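Local coordinates for succinoglycan biosynthesis protein (Bacillus cereus ATCC 14579, PDB 3B55) that binds a calcium ion and belongs to the erythromycin esterase-like family, with a suggested but unproven part in succinoglycan biosynthesis, at residues A[40-43]-A[44-48]; A[117-120]-A[121-124]. The protein carries 1 engineered substitution. One frame throughout, in Å; residues are numbered along the deposited sequence.

Contact 1: A[40-43]-A[44-48]; sequences NQIA and KWLEA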
ATOM      1  N   ASN A  40      14.325   7.937  28.878  1.00 27.71           N
ATOM      2  CA  ASN A  40      15.589   7.223  28.781  1.00 28.10           C
ATOM      3  C   ASN A  40      15.363   5.809  29.299  1.00 28.36           C
ATOM      4  O   ASN A  40      16.020   4.868  28.855  1.00 26.21           O
ATOM      5  CB  ASN A  40      16.678   7.924  29.595  1.00 29.87           C
ATOM      6  CG  ASN A  40      17.076   9.265  29.003  1.00 33.70           C
ATOM      7  OD1 ASN A  40      17.473   9.350  27.840  1.00 32.38           O
ATOM      8  ND2 ASN A  40      16.968  10.323  29.803  1.00 28.94           N
ATOM      9  N   GLN A  41      14.422   5.669  30.232  1.00 26.77           N
ATOM     10  CA  GLN A  41      14.085   4.366  30.802  1.00 28.21           C
ATOM     11  C   GLN A  41      13.211   3.597  29.818  1.00 27.63           C
ATOM     12  O   GLN A  41      13.285   2.370  29.713  1.00 26.76           O
ATOM     13  CB  GLN A  41      13.337   4.531  32.130  1.00 29.53           C
ATOM     14  CG  GLN A  41      14.201   5.115  33.230  1.00 40.51           C
ATOM     15  CD  GLN A  41      15.432   4.266  33.509  1.00 47.70           C
ATOM     16  OE1 GLN A  41      15.341   3.199  34.115  1.00 48.76           O
ATOM     17  NE2 GLN A  41      16.591   4.734  33.052  1.00 45.02           N
ATOM     18  N   ILE A  42      12.376   4.332  29.095  1.00 27.09           N
ATOM     19  CA  ILE A  42      11.496   3.724  28.109  1.00 25.35           C
ATOM     20  C   ILE A  42      12.357   3.048  27.042  1.00 24.26           C
ATOM     21  O   ILE A  42      12.080   1.921  26.636  1.00 19.14           O
ATOM     22  CB  ILE A  42      10.597   4.789  27.443  1.00 24.43           C
ATOM     23  CG1 ILE A  42       9.575   5.311  28.460  1.00 24.66           C
ATOM     24  CG2 ILE A  42       9.907   4.205  26.222  1.00 24.04           C
ATOM     25  CD1 ILE A  42       8.784   6.517  27.981  1.00 23.29           C
ATOM     26  N   ALA A  43      13.406   3.746  26.607  1.00 25.43           N
ATOM     27  CA  ALA A  43      14.313   3.234  25.583  1.00 26.61           C
ATOM     28  C   ALA A  43      15.042   1.974  26.042  1.00 29.64           C
ATOM     29  O   ALA A  43      15.542   1.204  25.220  1.00 28.64           O
ATOM     30  CB  ALA A  43      15.319   4.304  25.197  1.00 23.90           C
ATOM     31  N   LYS A  44      15.109   1.772  27.355  1.00 29.61           N
ATOM     32  CA  LYS A  44      15.770   0.600  27.909  1.00 31.62           C
ATOM     33  C   LYS A  44      14.787  -0.560  27.973  1.00 27.88           C
ATOM     34  O   LYS A  44      15.179  -1.721  27.866  1.00 32.07           O
ATOM     35  CB  LYS A  44      16.326   0.906  29.303  1.00 34.09           C
ATOM     36  CG  LYS A  44      17.533   1.842  29.294  1.00 39.19           C
ATOM     37  CD  LYS A  44      18.746   1.163  29.918  1.00 50.37           C
ATOM     38  CE  LYS A  44      20.061   1.868  29.568  1.00 57.77           C
ATOM     39  NZ  LYS A  44      20.540   2.833  30.601  1.00 57.43           N
ATOM     40  N   TRP A  45      13.509  -0.241  28.148  1.00 28.53           N
ATOM     41  CA  TRP A  45      12.460  -1.257  28.202  1.00 24.63           C
ATOM     42  C   TRP A  45      12.287  -1.794  26.781  1.00 22.89           C
ATOM     43  O   TRP A  45      12.057  -2.987  26.576  1.00 23.71           O
ATOM     44  CB  TRP A  45      11.152  -0.625  28.684  1.00 24.07           C
ATOM     45  CG  TRP A  45       9.997  -1.573  28.831  1.00 24.33           C
ATOM     46  CD1 TRP A  45       9.517  -2.106  29.997  1.00 27.19           C
ATOM     47  CD2 TRP A  45       9.158  -2.078  27.783  1.00 21.94           C
ATOM     48  NE1 TRP A  45       8.425  -2.906  29.739  1.00 26.04           N
ATOM     49  CE2 TRP A  45       8.183  -2.905  28.389  1.00 20.31           C
ATOM     50  CE3 TRP A  45       9.130  -1.911  26.391  1.00 27.68           C
ATOM     51  CZ2 TRP A  45       7.193  -3.565  27.652  1.00 21.75           C
ATOM     52  CZ3 TRP A  45       8.143  -2.567  25.654  1.00 23.44           C
ATOM     53  CH2 TRP A  45       7.188  -3.383  26.289  1.00 27.54           C
ATOM     54  N   LEU A  46      12.403  -0.896  25.806  1.00 21.34           N
ATOM     55  CA  LEU A  46      12.278  -1.252  24.395  1.00 21.25           C
ATOM     56  C   LEU A  46      13.392  -2.207  23.987  1.00 22.03           C
ATOM     57  O   LEU A  46      13.175  -3.130  23.202  1.00 21.12           O
ATOM     58  CB  LEU A  46      12.359  -0.001  23.520  1.00 19.84           C
ATOM     59  CG  LEU A  46      11.250   1.038  23.666  1.00 16.62           C
ATOM     60  CD1 LEU A  46      11.629   2.290  22.900  1.00 19.99           C
ATOM     61  CD2 LEU A  46       9.939   0.467  23.161  1.00 16.85           C
ATOM     62  N   GLU A  47      14.583  -1.978  24.529  1.00 23.01           N
ATOM     63  CA  GLU A  47      15.743  -2.805  24.226  1.00 25.93           C
ATOM     64  C   GLU A  47      15.574  -4.227  24.765  1.00 24.61           C
ATOM     65  O   GLU A  47      15.966  -5.201  24.119  1.00 24.83           O
ATOM     66  CB  GLU A  47      16.994  -2.168  24.831  1.00 25.56           C
ATOM     67  CG  GLU A  47      18.209  -2.221  23.928  1.00 36.68           C
ATOM     68  CD  GLU A  47      19.273  -1.223  24.334  1.00 42.08           C
ATOM     69  OE1 GLU A  47      18.910  -0.081  24.691  1.00 48.78           O
ATOM     70  OE2 GLU A  47      20.469  -1.574  24.282  1.00 45.29           O
ATOM     71  N   ALA A  48      14.988  -4.336  25.948  1.00 23.90           N
ATOM     72  CA  ALA A  48      14.777  -5.632  26.577  1.00 25.62           C
ATOM     73  C   ALA A  48      13.662  -6.439  25.920  1.00 26.12           C
ATOM     74  O   ALA A  48      13.628  -7.661  26.042  1.00 29.23           O
ATOM     75  CB  ALA A  48      14.476  -5.442  28.061  1.00 25.81           C
TER
HETATM   76  O   HOH W   1      18.592   2.303  33.231  1.00 34.15           O
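Lys44 opens the second half of an amphipathic alpha-helical turn in helix 39-49, and its backbone N donates to Gln41 O at 3.0 Å. Gln41 O takes two N-H donors, this one from Lys44 (i to i+3) and another from Trp45 (i to i+4). The Lys44 side chain leaves over the preceding turn, with CG 3.4 Å from Asn40 O; its chain then bends at chi2 (-120°) and chi4, and NZ makes a weak bond to a water that also accepts from Gln41 NE2. One water thus links two polar ends on the solvent side. Trp45 N lies 3.1 Å from Gln41 O. The Trp45 CG lies anti to the backbone N (chi1 -178°), which carries the indole away from residues 40-43 to stack with His49 and touch Thr394 of helix 392-398. Leu46 N follows with a straighter bond to Ile42 O. Between these two apolar chains, Ile42 CG2 lies 4.2 Å from Leu46 CD1. On the buried side, Leu46 also packs on Ile374 and Phe375, while Ile42 meets Val393 and Trp397. Last comes Glu47, whose backbone N makes a weak bond to Ala43 O at 3.4 Å.

Contact 2: A[117-120]-A[121-124]; sequences DRAL and ELDR
Ala119 and Asp123 are joined by a short, fairly straight bond in this amphipathic turn of helix 116-128: Asp123 N donates to Ala119 O at 2.8 Å with an N-H...O angle of 158°, a regular i to i+4 alpha-helical link. One residue earlier the pattern is less even. Glu121 N reaches Arg118 O at 3.1 Å, an i to i+3 bond, whereas Leu122 N approaches the same oxygen only weakly, at 3.5 Å. Arg124 N to Leu120 O is likewise weak.

Side chains lie against this backbone. Leu122 has CG anti to its carbonyl carbon (chi1 -59°), which lays the branch back along the previous turn: CG is 3.7 Å from Arg118 O and CD1 is 4.0 Å from Ala119 CA. Glu121 CB sits 3.4 Å from Arg118 O.

Farther out, neighbouring parts of the fold hold the helix. Leu120 packs on Val180 and Asn183 of helix 178-192, and Leu122 on Leu137. The Arg118 guanidinium is anchored by NE to His136 O, and the Asp117 carboxylate accepts from Asn177 N and Ser175 OG through OD2. Asp123 ties the helix to strand 167-172, at the edge of the large mixed sheet within this chain: its CG is anti to the backbone N, and the carboxylate divides its two oxygens, OD2 forming a salt bridge with Arg167 NH2 and OD1 accepting from Val168 N.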
ATOM      1  N   ASP A 117      -4.391  -0.727 -12.467  1.00 12.23           N
ATOM      2  CA  ASP A 117      -4.127  -1.060 -13.865  1.00 16.09           C
ATOM      3  C   ASP A 117      -2.687  -1.486 -14.118  1.00 15.95           C
ATOM      4  O   ASP A 117      -2.431  -2.461 -14.829  1.00 18.31           O
ATOM      5  CB  ASP A 117      -4.468   0.118 -14.792  1.00 17.76           C
ATOM      6  CG  ASP A 117      -3.852   1.426 -14.339  1.00 18.27           C
ATOM      7  OD1 ASP A 117      -2.785   1.402 -13.690  1.00 25.06           O
ATOM      8  OD2 ASP A 117      -4.433   2.487 -14.645  1.00 21.91           O
ATOM      9  N   ARG A 118      -1.744  -0.756 -13.535  1.00 15.43           N
ATOM     10  CA  ARG A 118      -0.336  -1.058 -13.717  1.00 14.11           C
ATOM     11  C   ARG A 118       0.007  -2.422 -13.115  1.00 13.13           C
ATOM     12  O   ARG A 118       0.781  -3.186 -13.695  1.00 15.44           O
ATOM     13  CB  ARG A 118       0.507   0.073 -13.098  1.00 14.36           C
ATOM     14  CG  ARG A 118       0.169   1.438 -13.712  1.00 19.80           C
ATOM     15  CD  ARG A 118       0.787   2.647 -13.006  1.00 18.11           C
ATOM     16  NE  ARG A 118       2.174   2.875 -13.389  1.00 30.26           N
ATOM     17  CZ  ARG A 118       2.649   4.031 -13.838  1.00 23.83           C
ATOM     18  NH1 ARG A 118       1.852   5.091 -13.970  1.00 17.46           N
ATOM     19  NH2 ARG A 118       3.934   4.131 -14.136  1.00 23.81           N
ATOM     20  N   ALA A 119      -0.594  -2.743 -11.974  1.00  9.84           N
ATOM     21  CA  ALA A 119      -0.332  -4.022 -11.320  1.00  7.46           C
ATOM     22  C   ALA A 119      -0.847  -5.220 -12.130  1.00  9.89           C
ATOM     23  O   ALA A 119      -0.376  -6.340 -11.945  1.00  9.87           O
ATOM     24  CB  ALA A 119      -0.945  -4.034  -9.925  1.00  7.63           C
ATOM     25  N   LEU A 120      -1.816  -4.990 -13.014  1.00 11.25           N
ATOM     26  CA  LEU A 120      -2.343  -6.068 -13.846  1.00 11.01           C
ATOM     27  C   LEU A 120      -1.189  -6.656 -14.652  1.00 11.98           C
ATOM     28  O   LEU A 120      -1.182  -7.846 -14.963  1.00 12.60           O
ATOM     29  CB  LEU A 120      -3.416  -5.539 -14.806  1.00 11.39           C
ATOM     30  CG  LEU A 120      -4.748  -5.091 -14.200  1.00 13.05           C
ATOM     31  CD1 LEU A 120      -5.658  -4.561 -15.299  1.00  4.12           C
ATOM     32  CD2 LEU A 120      -5.406  -6.265 -13.479  1.00 16.17           C
ATOM     33  N   GLU A 121      -0.216  -5.804 -14.971  1.00 11.47           N
ATOM     34  CA  GLU A 121       0.963  -6.193 -15.738  1.00 12.20           C
ATOM     35  C   GLU A 121       2.037  -6.811 -14.845  1.00  9.80           C
ATOM     36  O   GLU A 121       2.835  -7.629 -15.300  1.00 11.52           O
ATOM     37  CB  GLU A 121       1.553  -4.977 -16.454  1.00 12.99           C
ATOM     38  CG  GLU A 121       0.679  -4.385 -17.550  1.00 22.60           C
ATOM     39  CD  GLU A 121       0.586  -5.268 -18.787  1.00 35.26           C
ATOM     40  OE1 GLU A 121       1.449  -6.154 -18.967  1.00 37.15           O
ATOM     41  OE2 GLU A 121      -0.354  -5.065 -19.587  1.00 52.28           O
ATOM     42  N   LEU A 122       2.069  -6.409 -13.578  1.00 11.53           N
ATOM     43  CA  LEU A 122       3.053  -6.949 -12.651  1.00 12.05           C
ATOM     44  C   LEU A 122       2.610  -8.357 -12.290  1.00 12.54           C
ATOM     45  O   LEU A 122       3.434  -9.252 -12.114  1.00 10.99           O
ATOM     46  CB  LEU A 122       3.137  -6.088 -11.388  1.00 11.05           C
ATOM     47  CG  LEU A 122       3.508  -4.614 -11.598  1.00 13.84           C
ATOM     48  CD1 LEU A 122       3.497  -3.892 -10.263  1.00 11.38           C
ATOM     49  CD2 LEU A 122       4.875  -4.506 -12.265  1.00  4.24           C
ATOM     50  N   ASP A 123       1.295  -8.541 -12.193  1.00 11.71           N
ATOM     51  CA  ASP A 123       0.721  -9.836 -11.867  1.00 11.63           C
ATOM     52  C   ASP A 123       1.036 -10.813 -13.001  1.00 11.68           C
ATOM     53  O   ASP A 123       1.378 -11.974 -12.766  1.00  8.57           O
ATOM     54  CB  ASP A 123      -0.791  -9.696 -11.689  1.00 11.28           C
ATOM     55  CG  ASP A 123      -1.427 -10.941 -11.106  1.00 15.98           C
ATOM     56  OD1 ASP A 123      -0.908 -11.446 -10.087  1.00 15.18           O
ATOM     57  OD2 ASP A 123      -2.447 -11.408 -11.659  1.00 22.13           O
ATOM     58  N   ARG A 124       0.914 -10.327 -14.232  1.00 10.39           N
ATOM     59  CA  ARG A 124       1.198 -11.138 -15.407  1.00 14.83           C
ATOM     60  C   ARG A 124       2.678 -11.543 -15.402  1.00 14.87           C
ATOM     61  O   ARG A 124       3.031 -12.646 -15.824  1.00 14.00           O
ATOM     62  CB  ARG A 124       0.859 -10.349 -16.673  1.00 17.92           C
ATOM     63  CG  ARG A 124       1.230 -11.043 -17.973  1.00 20.06           C
ATOM     64  CD  ARG A 124       0.630 -10.311 -19.170  1.00 24.12           C
ATOM     65  NE  ARG A 124       1.041 -10.895 -20.447  1.00 32.42           N
ATOM     66  CZ  ARG A 124       2.218 -10.677 -21.026  1.00 30.42           C
ATOM     67  NH1 ARG A 124       3.103  -9.885 -20.442  1.00 32.50           N
ATOM     68  NH2 ARG A 124       2.509 -11.251 -22.186  1.00 31.21           N
TER

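Contact 1 and contact 2 are separate helical turns whose centres lie 44 Å apart, on opposite sides of the chain's centre; their nearest atoms remain about 34 Å apart. Contact 1 comes first along the chain, near the start of the model. Its helix 39-49 leads into strand 51-53, one outermost strand, within this chain, of the mixed eight-stranded sheet. Contact 2 lies on helix 116-128, which follows strand 109-112 and is tied to strand 167-172, the other outermost strand within this chain. These neighbouring strands and the opposite placement about the centre suggest that the two turns lie toward opposite edges of the sheet. Contact 1 is remote from the calcium site, whereas Ala119 in contact 2 is about 10 Å from the calcium ligand Glu113, measured between side chains.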